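Peroxiredoxin 5 (Alvinella pompejana, PDB 2XHF) probably reduces hydrogen peroxide and organic hydroperoxides, as an antioxidant enzyme of the peroxiredoxin family with a thioredoxin-like fold. Local coordinates at residues A92-G95 with K96-P100; A158-L161 with S162-Q166. One frame throughout, in Å; residues are numbered along the deposited sequence.

Contact 1: residues A92-G95 with K96-P100; sequences AAWG and KTVDP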
loop_
_atom_site.group_PDB
_atom_site.type_symbol
_atom_site.label_atom_id
_atom_site.label_comp_id
_atom_site.label_asym_id
_atom_site.label_seq_id
_atom_site.Cartn_x
_atom_site.Cartn_y
_atom_site.Cartn_z
ATOM N N ALA A 92 -7.255 -4.042 2.005
ATOM C CA ALA A 92 -8.103 -5.222 1.914
ATOM C C ALA A 92 -7.283 -6.470 1.591
ATOM O O ALA A 92 -7.534 -7.537 2.139
ATOM C CB ALA A 92 -9.203 -5.012 0.872
ATOM N N ALA A 93 -6.312 -6.342 0.682
ATOM C CA ALA A 93 -5.496 -7.486 0.281
ATOM C C ALA A 93 -4.711 -7.947 1.496
ATOM O O ALA A 93 -4.601 -9.122 1.773
ATOM C CB ALA A 93 -4.564 -7.122 -0.848
ATOM N N TRP A 94 -4.148 -6.988 2.211
ATOM C CA TRP A 94 -3.402 -7.305 3.420
ATOM C C TRP A 94 -4.270 -8.010 4.470
ATOM O O TRP A 94 -3.885 -9.025 5.061
ATOM C CB TRP A 94 -2.794 -6.039 4.008
ATOM C CG TRP A 94 -2.066 -6.272 5.294
ATOM C CD1 TRP A 94 -0.917 -6.967 5.461
ATOM C CD2 TRP A 94 -2.462 -5.832 6.583
ATOM N NE1 TRP A 94 -0.534 -6.958 6.784
ATOM C CE2 TRP A 94 -1.494 -6.290 7.498
ATOM C CE3 TRP A 94 -3.543 -5.088 7.062
ATOM C CZ2 TRP A 94 -1.564 -6.018 8.849
ATOM C CZ3 TRP A 94 -3.618 -4.835 8.412
ATOM C CH2 TRP A 94 -2.620 -5.286 9.295
ATOM N N GLY A 95 -5.461 -7.474 4.704
ATOM C CA GLY A 95 -6.386 -8.028 5.679
ATOM C C GLY A 95 -6.669 -9.486 5.386
ATOM O O GLY A 95 -6.732 -10.296 6.306
ATOM N N LYS A 96 -6.842 -9.846 4.107
ATOM C CA LYS A 96 -7.114 -11.244 3.758
ATOM C C LYS A 96 -5.951 -12.165 4.119
ATOM O O LYS A 96 -6.159 -13.323 4.441
ATOM C CB LYS A 96 -7.487 -11.393 2.285
ATOM C CG LYS A 96 -8.810 -10.764 1.965
ATOM C CD LYS A 96 -9.156 -10.923 0.498
ATOM C CE LYS A 96 -10.496 -10.283 0.173
ATOM N NZ LYS A 96 -10.502 -8.819 0.434
ATOM N N THR A 97 -4.728 -11.647 4.099
ATOM C CA THR A 97 -3.567 -12.468 4.435
ATOM C C THR A 97 -3.399 -12.680 5.937
ATOM O O THR A 97 -2.889 -13.722 6.373
ATOM C CB THR A 97 -2.241 -11.878 3.876
ATOM O OG1 THR A 97 -1.799 -10.777 4.694
ATOM C CG2 THR A 97 -2.400 -11.473 2.406
ATOM N N VAL A 98 -3.817 -11.699 6.734
ATOM C CA VAL A 98 -3.645 -11.792 8.176
ATOM C C VAL A 98 -4.928 -12.226 8.902
ATOM O O VAL A 98 -4.865 -12.621 10.058
ATOM C CB VAL A 98 -3.141 -10.474 8.800
ATOM C CG1 VAL A 98 -1.762 -10.116 8.250
ATOM C CG2 VAL A 98 -4.091 -9.327 8.541
ATOM N N ASP A 99 -6.078 -12.169 8.226
ATOM C CA ASP A 99 -7.378 -12.424 8.853
ATOM C C ASP A 99 -8.295 -13.099 7.826
ATOM O O ASP A 99 -9.251 -12.506 7.331
ATOM C CB ASP A 99 -7.958 -11.085 9.339
ATOM C CG ASP A 99 -9.376 -11.184 9.876
ATOM O OD1 ASP A 99 -9.808 -12.253 10.373
ATOM O OD2 ASP A 99 -10.045 -10.132 9.820
ATOM N N PRO A 100 -7.996 -14.355 7.489
ATOM C CA PRO A 100 -8.745 -15.037 6.436
ATOM C C PRO A 100 -10.226 -15.240 6.766
ATOM O O PRO A 100 -11.020 -15.420 5.840
ATOM C CB PRO A 100 -8.017 -16.376 6.295
ATOM C CG PRO A 100 -7.299 -16.573 7.586
ATOM C CD PRO A 100 -6.898 -15.185 8.012
HETATM O O HOH W 1 -9.930 -7.625 3.437
#
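Val98 lies against the indole of Trp94 one turn earlier, near the C-terminal end of helix 88-98. Its CG2 methyl stands over one ring face, 4.1 Å from the centroid of the six-membered ring of Trp94 and 9° off the ring normal, a CH-pi contact. The second methyl reaches the pyrrole side, with Val98 CG1 3.7 Å from Trp94 NE1. The indole is in place for both because Trp94 CG lies anti to the backbone N, which swings the ring along the helix toward its C-terminal end.

Hydrogen bonding centres on Trp94 O, which accepts from Thr97 OG1 and Val98 N, with a weak third bond from Thr97 N. Thr97 OG1 donates to Trp94 O at 2.7 Å, in the carbonyl plane on a lone pair; Val98 N reaches Trp94 O at 3.2 Å, nearly along the C=O axis. A chi1 of 77° turns the threonine hydroxyl back toward this carbonyl. The helical ladder also includes Lys96 N to Ala92 O at 3.1 Å, whereas Asp99 N approaches Gly95 O at 2.8 Å with poor linearity (129°), a weak bond where the chain leaves helical geometry.

A water donates to Ala92 O at 2.7 Å and weakly accepts from Lys96 NZ.

Around the contact, Phe54 meets Trp94 edge-to-face and Ile62 touches both Trp94 and Val98, while the Asp99 carboxylate receives Lys103 N and Ile104 N. The chemistry thus divides between an apolar indole-valine face turned inward and a polar helix end, where carbonyls are met by the Thr97 hydroxyl and, last, by a weak, bent amide bond from Asp99 N; the water sits apart, on the Ala92 carbonyl further back.

Contact 2: residues A158-L161 with S162-Q166; sequences ACLL and SIQRQ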
loop_
_atom_site.group_PDB
_atom_site.type_symbol
_atom_site.label_atom_id
_atom_site.label_comp_id
_atom_site.label_asym_id
_atom_site.label_seq_id
_atom_site.Cartn_x
_atom_site.Cartn_y
_atom_site.Cartn_z
ATOM N N ALA A 158 -4.271 -7.137 26.454
ATOM C CA ALA A 158 -4.439 -5.834 27.065
ATOM C C ALA A 158 -5.873 -5.394 26.811
ATOM O O ALA A 158 -6.557 -4.843 27.681
ATOM C CB ALA A 158 -3.452 -4.838 26.479
ATOM N N CYS A 159 -6.326 -5.664 25.596
ATOM C CA CYS A 159 -7.651 -5.283 25.197
ATOM C C CYS A 159 -8.764 -5.972 26.037
ATOM O O CYS A 159 -9.717 -5.333 26.514
ATOM C CB CYS A 159 -7.809 -5.584 23.698
ATOM S SG CYS A 159 -9.301 -5.048 22.978
ATOM N N LEU A 160 -8.636 -7.274 26.224
ATOM C CA LEU A 160 -9.633 -8.022 26.976
ATOM C C LEU A 160 -9.751 -7.597 28.448
ATOM O O LEU A 160 -10.854 -7.542 29.004
ATOM C CB LEU A 160 -9.320 -9.510 26.894
ATOM C CG LEU A 160 -10.308 -10.399 27.645
ATOM C CD1 LEU A 160 -11.732 -10.199 27.129
ATOM C CD2 LEU A 160 -9.868 -11.837 27.496
ATOM N N LEU A 161 -8.627 -7.333 29.098
ATOM C CA LEU A 161 -8.662 -7.000 30.520
ATOM C C LEU A 161 -9.411 -5.704 30.750
ATOM O O LEU A 161 -10.180 -5.588 31.699
ATOM C CB LEU A 161 -7.253 -6.927 31.101
ATOM C CG LEU A 161 -6.492 -8.251 31.046
ATOM C CD1 LEU A 161 -5.091 -8.045 31.568
ATOM C CD2 LEU A 161 -7.213 -9.324 31.827
ATOM N N SER A 162 -9.251 -4.748 29.832
ATOM C CA SER A 162 -9.961 -3.473 29.936
ATOM C C SER A 162 -11.456 -3.690 29.786
ATOM O O SER A 162 -12.266 -3.148 30.525
ATOM C CB SER A 162 -9.473 -2.495 28.869
ATOM O OG SER A 162 -8.179 -2.017 29.177
ATOM N N ILE A 163 -11.823 -4.503 28.816
ATOM C CA ILE A 163 -13.219 -4.850 28.646
ATOM C C ILE A 163 -13.774 -5.438 29.943
ATOM O O ILE A 163 -14.840 -5.036 30.410
ATOM C CB ILE A 163 -13.382 -5.829 27.481
ATOM C CG1 ILE A 163 -13.205 -5.068 26.162
ATOM C CG2 ILE A 163 -14.746 -6.496 27.509
ATOM C CD1 ILE A 163 -13.050 -5.967 24.967
ATOM N N GLN A 164 -13.042 -6.367 30.545
ATOM C CA GLN A 164 -13.556 -7.044 31.737
ATOM C C GLN A 164 -13.680 -6.139 32.968
ATOM O O GLN A 164 -14.553 -6.364 33.808
ATOM C CB GLN A 164 -12.726 -8.293 32.023
ATOM C CG GLN A 164 -12.914 -9.299 30.911
ATOM C CD GLN A 164 -12.289 -10.632 31.188
ATOM O OE1 GLN A 164 -11.437 -10.755 32.059
ATOM N NE2 GLN A 164 -12.702 -11.649 30.434
ATOM N N ARG A 165 -12.835 -5.116 33.060
ATOM C CA ARG A 165 -12.938 -4.146 34.155
ATOM C C ARG A 165 -14.320 -3.484 34.157
ATOM O O ARG A 165 -14.818 -3.026 35.195
ATOM C CB ARG A 165 -11.863 -3.059 34.035
ATOM C CG ARG A 165 -10.427 -3.508 34.303
ATOM C CD ARG A 165 -10.246 -4.144 35.673
ATOM N NE ARG A 165 -10.774 -3.346 36.781
ATOM C CZ ARG A 165 -10.087 -2.434 37.465
ATOM N NH1 ARG A 165 -8.821 -2.168 37.169
ATOM N NH2 ARG A 165 -10.667 -1.787 38.465
ATOM N N GLN A 166 -14.938 -3.412 32.985
ATOM C CA GLN A 166 -16.274 -2.848 32.892
ATOM C C GLN A 166 -17.269 -3.844 33.474
ATOM O O GLN A 166 -18.272 -3.456 34.072
ATOM C CB GLN A 166 -16.635 -2.544 31.437
ATOM C CG GLN A 166 -15.551 -1.824 30.660
ATOM C CD GLN A 166 -15.987 -1.476 29.256
ATOM O OE1 GLN A 166 -16.995 -1.998 28.746
ATOM N NE2 GLN A 166 -15.235 -0.586 28.617
HETATM O O HOH W 2 -5.460 -3.466 29.759
#
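This is local i to i+4 packing within one alpha-helix, 156-165, the last helix of the thioredoxin-like fold, lying beside helix 69-74 and against strands 136-141 and 144-150. The backbone evidence is a regular ladder: Ile163 N donates to Cys159 O at 3.2 Å with an N-H...O angle of 167°, Gln164 N to Leu160 O at 2.9 Å, and Arg165 N to Leu161 O at 3.0 Å. The first rung, Ser162 N to Ala158 O, is long and weak.

On the buried side Cys159 and Ile163 stand one turn apart, their closest side-chain atoms, Cys159 SG and Ile163 CD1, 4.3 Å from each other. Both side chains touch Phe72 of helix 69-74 and Leu139 of strand 136-141, so they face the protein interior together.

Leu160 and Gln164 form the next pair round the helix. The leucine side chain projects outward from the helix, and a chi2 of 58° turns its CD1 branch toward the glutamine, whose chain runs extended beyond CG. The amide end therefore lies beside apolar carbon, Gln164 NE2 being 3.7 Å from Leu160 CD1, while Gln164 CG packs on the backbone at 3.3 Å from Leu160 O. Lys71 and Phe72 touch the leucine from helix 69-74.

A water gives Ala158 O a second, shorter bond: it donates to that oxygen at 2.7 Å and is also hydrogen-bonded to Ser162 OG at 3.1 Å.

Overall arrangement
Both contacts are made between successive turns of one helix near its C-terminal end: contact 1 in the crossover helix of the beta-alpha-beta unit 79-84, 88-98, 105-108, contact 2 in the final helix, 156-165. Their centres lie about 26 Å apart and their nearest atoms about 14 Å. Contact 1 buries Trp94, Gly95 and Asp99 and exposes Lys96 and Thr97; contact 2 buries Cys159, Leu160 and Ile163 and exposes Leu161, Gln164 and Arg165. The apolar chemistry is correspondingly aromatic in 92-100, aliphatic with sulfur in 158-166. In each, a water joins the first carbonyl to a side chain four residues on. Contact 1 also meets the second subunit, through Ala93 on its Phe54; contact 2 stays within its own chain.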